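Long-range contacts in benzyl alcohol dehydrogenase (Acinetobacter calcoaceticus, PDB 1F8F), which oxidises benzyl alcohol to benzaldehyde with NAD as the hydride acceptor, as a zinc-dependent member of the medium-chain alcohol dehydrogenase family: residues G92-C97 against A106-F111; N155-T160 against F324-V329; W197-V202 against A220-E225. All blocks are in the same frame, centred on the assembly; numbering follows the deposited sequence.

Interaction 1. Residues G92-C97 against A106-F111; sequences GYCGKC and AYCSEF. With ZN (zinc ion), chain C.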
loop_
_atom_site.group_PDB
_atom_site.type_symbol
_atom_site.label_atom_id
_atom_site.label_comp_id
_atom_site.label_asym_id
_atom_site.label_seq_id
_atom_site.Cartn_x
_atom_site.Cartn_y
_atom_site.Cartn_z
ATOM N N GLY A 92 -21.621 6.416 15.431
ATOM C CA GLY A 92 -21.149 7.573 16.124
ATOM C C GLY A 92 -19.658 7.784 16.294
ATOM O O GLY A 92 -18.896 7.030 16.875
ATOM N N TYR A 93 -19.179 8.899 15.678
ATOM C CA TYR A 93 -17.774 9.300 15.719
ATOM C C TYR A 93 -17.554 10.783 16.003
ATOM O O TYR A 93 -18.383 11.654 15.744
ATOM C CB TYR A 93 -16.997 8.837 14.497
ATOM C CG TYR A 93 -17.339 9.445 13.161
ATOM C CD1 TYR A 93 -18.541 9.103 12.533
ATOM C CD2 TYR A 93 -16.514 10.338 12.495
ATOM C CE1 TYR A 93 -18.932 9.609 11.312
ATOM C CE2 TYR A 93 -16.867 10.865 11.262
ATOM C CZ TYR A 93 -18.069 10.497 10.695
ATOM O OH TYR A 93 -18.430 11.036 9.467
ATOM N N CYS A 94 -16.395 11.088 16.604
ATOM C CA CYS A 94 -16.044 12.446 16.986
ATOM C C CYS A 94 -15.526 13.311 15.835
ATOM O O CYS A 94 -15.941 14.469 15.929
ATOM C CB CYS A 94 -15.086 12.485 18.179
ATOM S SG CYS A 94 -13.341 12.478 17.694
ATOM N N GLY A 95 -14.712 12.773 14.923
ATOM C CA GLY A 95 -14.231 13.493 13.756
ATOM C C GLY A 95 -13.189 14.586 13.979
ATOM O O GLY A 95 -12.879 15.407 13.105
ATOM N N LYS A 96 -12.581 14.554 15.170
ATOM C CA LYS A 96 -11.560 15.520 15.559
ATOM C C LYS A 96 -10.340 14.770 16.123
ATOM O O LYS A 96 -9.290 15.421 16.224
ATOM C CB LYS A 96 -12.099 16.384 16.711
ATOM C CG LYS A 96 -13.289 17.261 16.496
ATOM C CD LYS A 96 -13.520 18.276 17.609
ATOM C CE LYS A 96 -14.963 18.778 17.651
ATOM N NZ LYS A 96 -15.164 19.827 18.706
ATOM N N CYS A 97 -10.420 13.490 16.485
ATOM C CA CYS A 97 -9.249 12.801 17.041
ATOM C C CYS A 97 -8.265 12.313 15.968
ATOM O O CYS A 97 -8.520 12.525 14.771
ATOM C CB CYS A 97 -9.683 11.628 17.941
ATOM S SG CYS A 97 -10.354 10.208 16.997
ATOM N N ALA A 106 -14.100 4.595 12.146
ATOM C CA ALA A 106 -14.507 3.403 12.903
ATOM C C ALA A 106 -13.593 3.185 14.125
ATOM O O ALA A 106 -14.048 2.460 15.012
ATOM C CB ALA A 106 -14.515 2.177 12.025
ATOM N N TYR A 107 -12.376 3.696 14.170
ATOM C CA TYR A 107 -11.363 3.531 15.191
ATOM C C TYR A 107 -11.233 4.731 16.104
ATOM O O TYR A 107 -10.322 4.870 16.920
ATOM C CB TYR A 107 -10.021 3.023 14.525
ATOM C CG TYR A 107 -10.374 1.708 13.809
ATOM C CD1 TYR A 107 -10.759 0.567 14.501
ATOM C CD2 TYR A 107 -10.443 1.669 12.431
ATOM C CE1 TYR A 107 -11.177 -0.574 13.872
ATOM C CE2 TYR A 107 -10.768 0.482 11.788
ATOM C CZ TYR A 107 -11.189 -0.632 12.501
ATOM O OH TYR A 107 -11.517 -1.739 11.733
ATOM N N CYS A 108 -12.153 5.673 15.979
ATOM C CA CYS A 108 -12.267 6.889 16.787
ATOM C C CYS A 108 -11.946 6.558 18.220
ATOM O O CYS A 108 -12.466 5.635 18.874
ATOM C CB CYS A 108 -13.667 7.549 16.741
ATOM S SG CYS A 108 -14.110 8.946 17.766
ATOM N N SER A 109 -11.101 7.386 18.849
ATOM C CA SER A 109 -10.756 7.140 20.262
ATOM C C SER A 109 -11.957 7.370 21.177
ATOM O O SER A 109 -11.947 7.053 22.366
ATOM C CB SER A 109 -9.486 7.903 20.634
ATOM O OG SER A 109 -9.731 9.308 20.581
ATOM N N GLU A 110 -13.101 7.858 20.674
ATOM C CA GLU A 110 -14.294 7.934 21.521
ATOM C C GLU A 110 -15.275 6.870 21.046
ATOM O O GLU A 110 -16.438 6.990 21.409
ATOM C CB GLU A 110 -14.889 9.345 21.505
ATOM C CG GLU A 110 -13.957 10.494 21.767
ATOM C CD GLU A 110 -14.385 11.908 22.038
ATOM O OE1 GLU A 110 -15.462 12.486 21.765
ATOM O OE2 GLU A 110 -13.523 12.651 22.608
ATOM N N PHE A 111 -14.918 5.843 20.275
ATOM C CA PHE A 111 -15.918 4.869 19.850
ATOM C C PHE A 111 -16.714 4.315 21.000
ATOM O O PHE A 111 -17.847 4.794 21.043
ATOM C CB PHE A 111 -15.373 3.725 18.968
ATOM C CG PHE A 111 -16.442 3.058 18.126
ATOM C CD1 PHE A 111 -17.254 2.072 18.657
ATOM C CD2 PHE A 111 -16.654 3.449 16.807
ATOM C CE1 PHE A 111 -18.228 1.480 17.872
ATOM C CE2 PHE A 111 -17.614 2.879 16.033
ATOM C CZ PHE A 111 -18.405 1.873 16.554
HETATM ZN ZN ZN C . -12.691 10.506 16.753
#
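Cys94, Cys97 and Cys108 meet at a zinc ion, in a lobe of irregular loops that follows strand 86-89; Cys100 supplies the fourth thiolate. This four-cysteine site, starting with a CxxC pair, matches the structural zinc of medium-chain alcohol dehydrogenases. Residues 92-97 and 106-111 contain little regular structure, and cysteine suits them because its short side chain brings a soft sulfur directly to the metal. In Cys108 the sulfur stands anti to the backbone N (chi1 174°), placing Cys108 SG 2.3 Å from the zinc ion.

Backbone amides also point at the sulfurs. Cys94 N donates to Cys108 SG at 3.3 Å, nearly straight at 165°, and Glu110 N reaches the same sulfur. Ser109 N points at Cys97 SG over 3.5 Å, while Lys96 N donates to Cys94 SG. Such N-H groups probably spread the negative charge of the thiolates. Gly95, at positive phi, lets the chain turn between the first two cysteines. At the margin, Glu110 OE1 packs 3.6 Å from Cys94 CB and forms a salt bridge with Arg114.

Helix 98-101 joins the two segments and carries Cys100, and Glu110 is the N-cap of helix 111-114.

Interaction 2. Residues N155-T160 against F324-V329; sequences NTVKVT and FIPELV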
loop_
_atom_site.group_PDB
_atom_site.type_symbol
_atom_site.label_atom_id
_atom_site.label_comp_id
_atom_site.label_asym_id
_atom_site.label_seq_id
_atom_site.Cartn_x
_atom_site.Cartn_y
_atom_site.Cartn_z
ATOM N N ASN A 155 -22.770 11.796 11.359
ATOM C CA ASN A 155 -23.324 10.444 11.206
ATOM C C ASN A 155 -24.608 10.489 10.373
ATOM O O ASN A 155 -25.244 9.430 10.332
ATOM C CB ASN A 155 -23.494 9.639 12.466
ATOM C CG ASN A 155 -24.411 10.095 13.583
ATOM O OD1 ASN A 155 -24.351 11.239 14.061
ATOM N ND2 ASN A 155 -25.215 9.141 14.004
ATOM N N THR A 156 -24.966 11.557 9.691
ATOM C CA THR A 156 -26.204 11.565 8.904
ATOM C C THR A 156 -25.838 11.648 7.440
ATOM O O THR A 156 -25.335 12.647 6.939
ATOM C CB THR A 156 -27.120 12.687 9.397
ATOM O OG1 THR A 156 -27.287 12.552 10.821
ATOM C CG2 THR A 156 -28.541 12.671 8.843
ATOM N N VAL A 157 -26.066 10.613 6.657
ATOM C CA VAL A 157 -25.724 10.392 5.297
ATOM C C VAL A 157 -26.873 10.548 4.302
ATOM O O VAL A 157 -27.781 9.761 4.095
ATOM C CB VAL A 157 -25.066 9.036 5.004
ATOM C CG1 VAL A 157 -24.357 8.947 3.687
ATOM C CG2 VAL A 157 -24.084 8.611 6.102
ATOM N N LYS A 158 -26.745 11.627 3.507
ATOM C CA LYS A 158 -27.707 11.959 2.460
ATOM C C LYS A 158 -27.703 10.899 1.362
ATOM O O LYS A 158 -26.635 10.562 0.846
ATOM C CB LYS A 158 -27.485 13.349 1.870
ATOM C CG LYS A 158 -28.297 13.669 0.620
ATOM C CD LYS A 158 -28.517 15.180 0.503
ATOM C CE LYS A 158 -28.502 15.641 -0.946
ATOM N NZ LYS A 158 -28.672 17.139 -1.027
ATOM N N VAL A 159 -28.878 10.376 1.010
ATOM C CA VAL A 159 -28.958 9.453 -0.119
ATOM C C VAL A 159 -30.074 9.914 -1.063
ATOM O O VAL A 159 -30.912 10.770 -0.774
ATOM C CB VAL A 159 -29.160 7.972 0.238
ATOM C CG1 VAL A 159 -28.107 7.369 1.134
ATOM C CG2 VAL A 159 -30.538 7.781 0.877
ATOM N N THR A 160 -30.071 9.278 -2.227
ATOM C CA THR A 160 -30.980 9.614 -3.311
ATOM C C THR A 160 -32.444 9.406 -3.004
ATOM O O THR A 160 -32.786 8.417 -2.358
ATOM C CB THR A 160 -30.620 8.794 -4.568
ATOM O OG1 THR A 160 -31.382 9.281 -5.657
ATOM C CG2 THR A 160 -30.866 7.306 -4.464
ATOM N N PHE A 324 -18.563 5.609 1.502
ATOM C CA PHE A 324 -18.947 4.240 1.213
ATOM C C PHE A 324 -20.445 3.962 1.093
ATOM O O PHE A 324 -20.826 3.124 0.250
ATOM C CB PHE A 324 -18.322 3.292 2.278
ATOM C CG PHE A 324 -18.276 1.842 1.847
ATOM C CD1 PHE A 324 -17.746 1.447 0.634
ATOM C CD2 PHE A 324 -18.779 0.820 2.653
ATOM C CE1 PHE A 324 -17.709 0.108 0.247
ATOM C CE2 PHE A 324 -18.730 -0.500 2.291
ATOM C CZ PHE A 324 -18.185 -0.893 1.069
ATOM N N ILE A 325 -21.289 4.547 1.952
ATOM C CA ILE A 325 -22.727 4.287 1.915
ATOM C C ILE A 325 -23.314 4.637 0.566
ATOM O O ILE A 325 -23.982 3.790 -0.030
ATOM C CB ILE A 325 -23.541 4.835 3.088
ATOM C CG1 ILE A 325 -23.388 3.823 4.262
ATOM C CG2 ILE A 325 -25.045 5.018 2.786
ATOM C CD1 ILE A 325 -23.850 4.534 5.518
ATOM N N PRO A 326 -23.102 5.854 0.074
ATOM C CA PRO A 326 -23.538 6.187 -1.277
ATOM C C PRO A 326 -22.931 5.256 -2.317
ATOM O O PRO A 326 -23.595 5.009 -3.342
ATOM C CB PRO A 326 -23.121 7.659 -1.476
ATOM C CG PRO A 326 -22.918 8.154 -0.078
ATOM C CD PRO A 326 -22.470 6.990 0.762
ATOM N N GLU A 327 -21.692 4.734 -2.176
ATOM C CA GLU A 327 -21.164 3.830 -3.175
ATOM C C GLU A 327 -21.998 2.528 -3.199
ATOM O O GLU A 327 -22.360 2.007 -4.262
ATOM C CB GLU A 327 -19.667 3.511 -3.007
ATOM C CG GLU A 327 -18.708 4.640 -3.369
ATOM C CD GLU A 327 -17.319 4.476 -2.826
ATOM O OE1 GLU A 327 -16.961 3.620 -2.003
ATOM O OE2 GLU A 327 -16.435 5.269 -3.240
ATOM N N LEU A 328 -22.370 2.006 -2.018
ATOM C CA LEU A 328 -23.223 0.814 -2.025
ATOM C C LEU A 328 -24.590 1.103 -2.661
ATOM O O LEU A 328 -25.077 0.261 -3.394
ATOM C CB LEU A 328 -23.392 0.238 -0.632
ATOM C CG LEU A 328 -22.089 -0.209 0.078
ATOM C CD1 LEU A 328 -22.479 -0.670 1.479
ATOM C CD2 LEU A 328 -21.296 -1.220 -0.728
ATOM N N VAL A 329 -25.259 2.204 -2.398
ATOM C CA VAL A 329 -26.567 2.505 -3.009
ATOM C C VAL A 329 -26.433 2.553 -4.532
ATOM O O VAL A 329 -27.362 2.164 -5.255
ATOM C CB VAL A 329 -27.151 3.848 -2.532
ATOM C CG1 VAL A 329 -28.430 4.234 -3.253
ATOM C CG2 VAL A 329 -27.430 3.889 -1.039
#
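Val157 places CG1 anti to its backbone N (chi1 -163°), and Ile325 likewise holds its CG2 branch anti to its own N; Val157 CG1 and Ile325 CG2 touch at 4.1 Å where the two side chains cross obliquely. The second branches also pair, Val157 CG2 coming within 4.1 Å of Ile325 CD1 at the end of the isoleucine chain. Thus one valine touches both branches of Ile325. Its CG1 also rests against the ring of Pro326, 4.0 Å from Pro326 CD, the two side chains crossing at about a right angle.

Two residues along the strand, on the same side, Val159 directs CG1 between two residues a helical turn apart. That methyl lies 4.2 Å from Ile325 CG2 and equally far from Val329 CG2. At the edge of the contact, Thr160 turns its methyl inward, CG2 standing 4.1 Å from Val329 CG1, while its OG1 accepts a hydrogen bond from Asp162 N.

Valine and isoleucine suit this interface because their branching at CB presents methyls close to the backbone, so that strand and helix pack closely without long, flexible chains. Pro326 lacks an amide hydrogen, so the helix is kinked where its N makes no bond to the preceding turn; its ring instead offers an apolar surface to the strand. The short axes come within 8.9 Å and run in broadly similar directions, 31° apart.

Leu168 extends the apolar packing at Val159, and Leu171 does so at Val329. Strand 156-159 also pairs antiparallel with strand 86-89. Helix 321-333, which follows the last strand of the Rossmann sheet, thus packs by an apolar side on a strand of the mixed sheet, as where the C-terminal part of the chain rejoins the catalytic domain in medium-chain dehydrogenases.

Interaction 3. Residues W197-V202 against A220-E225; sequences WGAGAV and AVDIVE. With NAD (nicotinamide-adenine-dinucleotide), chain F.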
loop_
_atom_site.group_PDB
_atom_site.type_symbol
_atom_site.label_atom_id
_atom_site.label_comp_id
_atom_site.label_asym_id
_atom_site.label_seq_id
_atom_site.Cartn_x
_atom_site.Cartn_y
_atom_site.Cartn_z
ATOM N N TRP A 197 -17.127 -17.200 6.836
ATOM C CA TRP A 197 -17.604 -18.130 7.875
ATOM C C TRP A 197 -18.857 -17.552 8.498
ATOM O O TRP A 197 -18.887 -16.560 9.252
ATOM C CB TRP A 197 -16.413 -18.281 8.862
ATOM C CG TRP A 197 -15.206 -19.010 8.342
ATOM C CD1 TRP A 197 -14.130 -18.450 7.683
ATOM C CD2 TRP A 197 -14.943 -20.421 8.431
ATOM N NE1 TRP A 197 -13.242 -19.455 7.350
ATOM C CE2 TRP A 197 -13.719 -20.667 7.781
ATOM C CE3 TRP A 197 -15.617 -21.510 8.997
ATOM C CZ2 TRP A 197 -13.117 -21.931 7.718
ATOM C CZ3 TRP A 197 -15.082 -22.767 8.892
ATOM C CH2 TRP A 197 -13.805 -22.964 8.297
ATOM N N GLY A 198 -20.025 -18.189 8.281
ATOM C CA GLY A 198 -21.306 -17.729 8.843
ATOM C C GLY A 198 -22.074 -17.053 7.702
ATOM O O GLY A 198 -21.475 -16.225 6.984
ATOM N N ALA A 199 -23.310 -17.446 7.429
ATOM C CA ALA A 199 -24.053 -16.946 6.291
ATOM C C ALA A 199 -25.308 -16.178 6.694
ATOM O O ALA A 199 -26.370 -16.377 6.084
ATOM C CB ALA A 199 -24.475 -18.101 5.358
ATOM N N GLY A 200 -25.168 -15.227 7.576
ATOM C CA GLY A 200 -26.206 -14.362 8.103
ATOM C C GLY A 200 -26.224 -13.105 7.243
ATOM O O GLY A 200 -25.571 -13.156 6.199
ATOM N N ALA A 201 -26.833 -11.996 7.618
ATOM C CA ALA A 201 -26.766 -10.789 6.810
ATOM C C ALA A 201 -25.353 -10.173 6.635
ATOM O O ALA A 201 -25.132 -9.511 5.624
ATOM C CB ALA A 201 -27.659 -9.756 7.459
ATOM N N VAL A 202 -24.488 -10.231 7.636
ATOM C CA VAL A 202 -23.144 -9.715 7.527
ATOM C C VAL A 202 -22.366 -10.549 6.497
ATOM O O VAL A 202 -21.838 -10.038 5.518
ATOM C CB VAL A 202 -22.383 -9.729 8.876
ATOM C CG1 VAL A 202 -20.902 -9.351 8.640
ATOM C CG2 VAL A 202 -22.958 -8.795 9.949
ATOM N N ALA A 220 -19.236 -20.256 1.106
ATOM C CA ALA A 220 -19.996 -19.916 2.301
ATOM C C ALA A 220 -20.157 -21.164 3.187
ATOM O O ALA A 220 -20.510 -22.207 2.652
ATOM C CB ALA A 220 -21.347 -19.329 1.934
ATOM N N VAL A 221 -19.861 -21.060 4.476
ATOM C CA VAL A 221 -19.917 -22.079 5.504
ATOM C C VAL A 221 -20.922 -21.694 6.602
ATOM O O VAL A 221 -20.991 -20.534 7.004
ATOM C CB VAL A 221 -18.539 -22.245 6.190
ATOM C CG1 VAL A 221 -18.473 -23.365 7.216
ATOM C CG2 VAL A 221 -17.390 -22.411 5.183
ATOM N N ASP A 222 -21.895 -22.564 6.940
ATOM C CA ASP A 222 -22.864 -22.294 8.006
ATOM C C ASP A 222 -23.396 -23.609 8.588
ATOM O O ASP A 222 -23.066 -24.695 8.096
ATOM C CB ASP A 222 -24.100 -21.475 7.607
ATOM C CG ASP A 222 -24.749 -20.646 8.657
ATOM O OD1 ASP A 222 -25.387 -21.206 9.592
ATOM O OD2 ASP A 222 -24.734 -19.373 8.690
ATOM N N ILE A 223 -24.352 -23.528 9.525
ATOM C CA ILE A 223 -25.029 -24.698 10.027
ATOM C C ILE A 223 -26.548 -24.736 9.725
ATOM O O ILE A 223 -27.189 -25.715 10.115
ATOM C CB ILE A 223 -24.970 -25.073 11.502
ATOM C CG1 ILE A 223 -25.263 -23.876 12.426
ATOM C CG2 ILE A 223 -23.580 -25.631 11.828
ATOM C CD1 ILE A 223 -25.331 -24.311 13.872
ATOM N N VAL A 224 -27.144 -23.693 9.173
ATOM C CA VAL A 224 -28.598 -23.713 8.873
ATOM C C VAL A 224 -28.705 -23.879 7.357
ATOM O O VAL A 224 -28.141 -23.001 6.658
ATOM C CB VAL A 224 -29.242 -22.405 9.314
ATOM C CG1 VAL A 224 -30.710 -22.316 8.936
ATOM C CG2 VAL A 224 -28.999 -22.206 10.820
ATOM N N GLU A 225 -29.362 -24.912 6.885
ATOM C CA GLU A 225 -29.399 -25.243 5.484
ATOM C C GLU A 225 -30.031 -24.198 4.575
ATOM O O GLU A 225 -29.562 -24.034 3.446
ATOM C CB GLU A 225 -30.210 -26.547 5.197
ATOM C CG GLU A 225 -29.682 -27.408 4.071
ATOM C CD GLU A 225 -28.176 -27.599 3.974
ATOM O OE1 GLU A 225 -27.475 -28.033 4.902
ATOM O OE2 GLU A 225 -27.657 -27.300 2.875
HETATM P PA NAD F . -26.766 -13.392 12.063
HETATM O O1A NAD F . -27.706 -12.898 11.008
HETATM O O2A NAD F . -27.345 -14.051 13.242
HETATM O O5B NAD F . -25.589 -14.231 11.407
HETATM C C5B NAD F . -24.569 -15.082 11.984
HETATM C C4B NAD F . -24.621 -16.478 11.381
HETATM O O4B NAD F . -23.663 -17.336 12.086
HETATM C C3B NAD F . -25.970 -17.217 11.438
HETATM O O3B NAD F . -26.502 -17.455 10.141
HETATM C C2B NAD F . -25.693 -18.555 12.118
HETATM O O2B NAD F . -26.327 -19.690 11.516
HETATM C C1B NAD F . -24.164 -18.657 11.982
HETATM N N9A NAD F . -23.515 -19.487 12.991
HETATM C C8A NAD F . -23.596 -19.408 14.357
HETATM N N7A NAD F . -22.862 -20.333 14.977
HETATM C C5A NAD F . -22.293 -21.053 13.941
HETATM C C6A NAD F . -21.423 -22.159 13.919
HETATM N N6A NAD F . -20.928 -22.770 14.991
HETATM N N1A NAD F . -21.034 -22.623 12.704
HETATM C C2A NAD F . -21.521 -22.015 11.577
HETATM N N3A NAD F . -22.319 -20.993 11.495
HETATM C C4A NAD F . -22.684 -20.557 12.714
HETATM O O3 NAD F . -25.923 -12.081 12.543
HETATM P PN NAD F . -25.407 -10.898 11.605
HETATM O O1N NAD F . -24.908 -11.426 10.322
HETATM O O2N NAD F . -26.475 -9.899 11.459
HETATM O O5D NAD F . -24.206 -10.344 12.552
HETATM C C5D NAD F . -22.953 -11.048 12.568
HETATM C C4D NAD F . -22.086 -10.770 13.741
HETATM O O4D NAD F . -21.253 -9.580 13.558
HETATM C C3D NAD F . -22.630 -10.700 15.173
HETATM O O3D NAD F . -21.590 -11.121 16.077
HETATM C C2D NAD F . -22.770 -9.180 15.328
HETATM O O2D NAD F . -22.972 -8.742 16.664
HETATM C C1D NAD F . -21.379 -8.831 14.778
HETATM N N1N NAD F . -21.333 -7.437 14.349
HETATM C C2N NAD F . -20.101 -6.865 14.328
HETATM C C3N NAD F . -19.993 -5.564 13.878
HETATM C C7N NAD F . -18.622 -4.806 13.788
HETATM O O7N NAD F . -18.605 -3.637 13.408
HETATM N N7N NAD F . -17.518 -5.551 14.154
HETATM C C4N NAD F . -21.138 -4.851 13.415
HETATM C C5N NAD F . -22.148 -5.733 12.972
HETATM C C6N NAD F . -22.328 -7.030 13.407
#
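Trp197 and Val221 form a parallel bridge, their CA atoms 5.2 Å apart, and Gly198 N continues the pairing by donating to Val221 O at 2.8 Å. Beyond it the first segment leaves the sheet for the glycine turn that leads into helix 201-213. At Gly198, phi 104° and psi 127° would press any CB against the preceding carbonyl; at Gly200 a CB would collide with NAD O5B. The bare CA of Gly200 lets the dinucleotide come close, to 3.4 Å at NAD O5B, and Val202 N donates to NAD O1N, a phosphate oxygen, at 3.0 Å.

Asp222 ties the turn to the adenosine ribose. With CG anti to the backbone N (chi1 -152°), its carboxylate swings toward the first segment, where OD2 takes a hydrogen bond from Ala199 N at 2.7 Å through its anti lone pair. The same oxygen accepts a hydrogen bond from NAD O3B, while OD1 accepts one from NAD O2B at 2.6 Å. Val224 N also donates to OD1, closing an Asx turn. An acid at the end of this strand grips both ribose hydroxyls, consistent with preference for NAD over NADP.

On the sheet face bearing their side chains, Val221 CG1 packs 3.8 Å from Trp197 CZ3, and CG2 lies over one indole face. Strands 193-197 and 217-222 flank each other in a Rossmann β-α-β unit through helix 201-213; helices 247-254 and 269-277 pack around the indole.

Interaction 1 closes before interaction 2 opens, and interaction 3 is nested within the long loop that interaction 2 closes. Centres of interactions 1 and 2 lie about 19 Å apart, their nearest atoms about 4 Å apart; interaction 3 is about 31 Å from the first and about 27 Å from the second, centre to centre. Strand 86-89 links the first two, leading into the loop of residues 92-97 and pairing with strand 156-159. Interaction 3 belongs to the parallel Rossmann sheet, whereas interaction 2 brings the chain after that sheet back against a strand preceding it, holding together sequence-distant parts of the catalytic domain. The structural zinc lobe and the NAD-binding turn thus lie on opposite sides of the chain's centre.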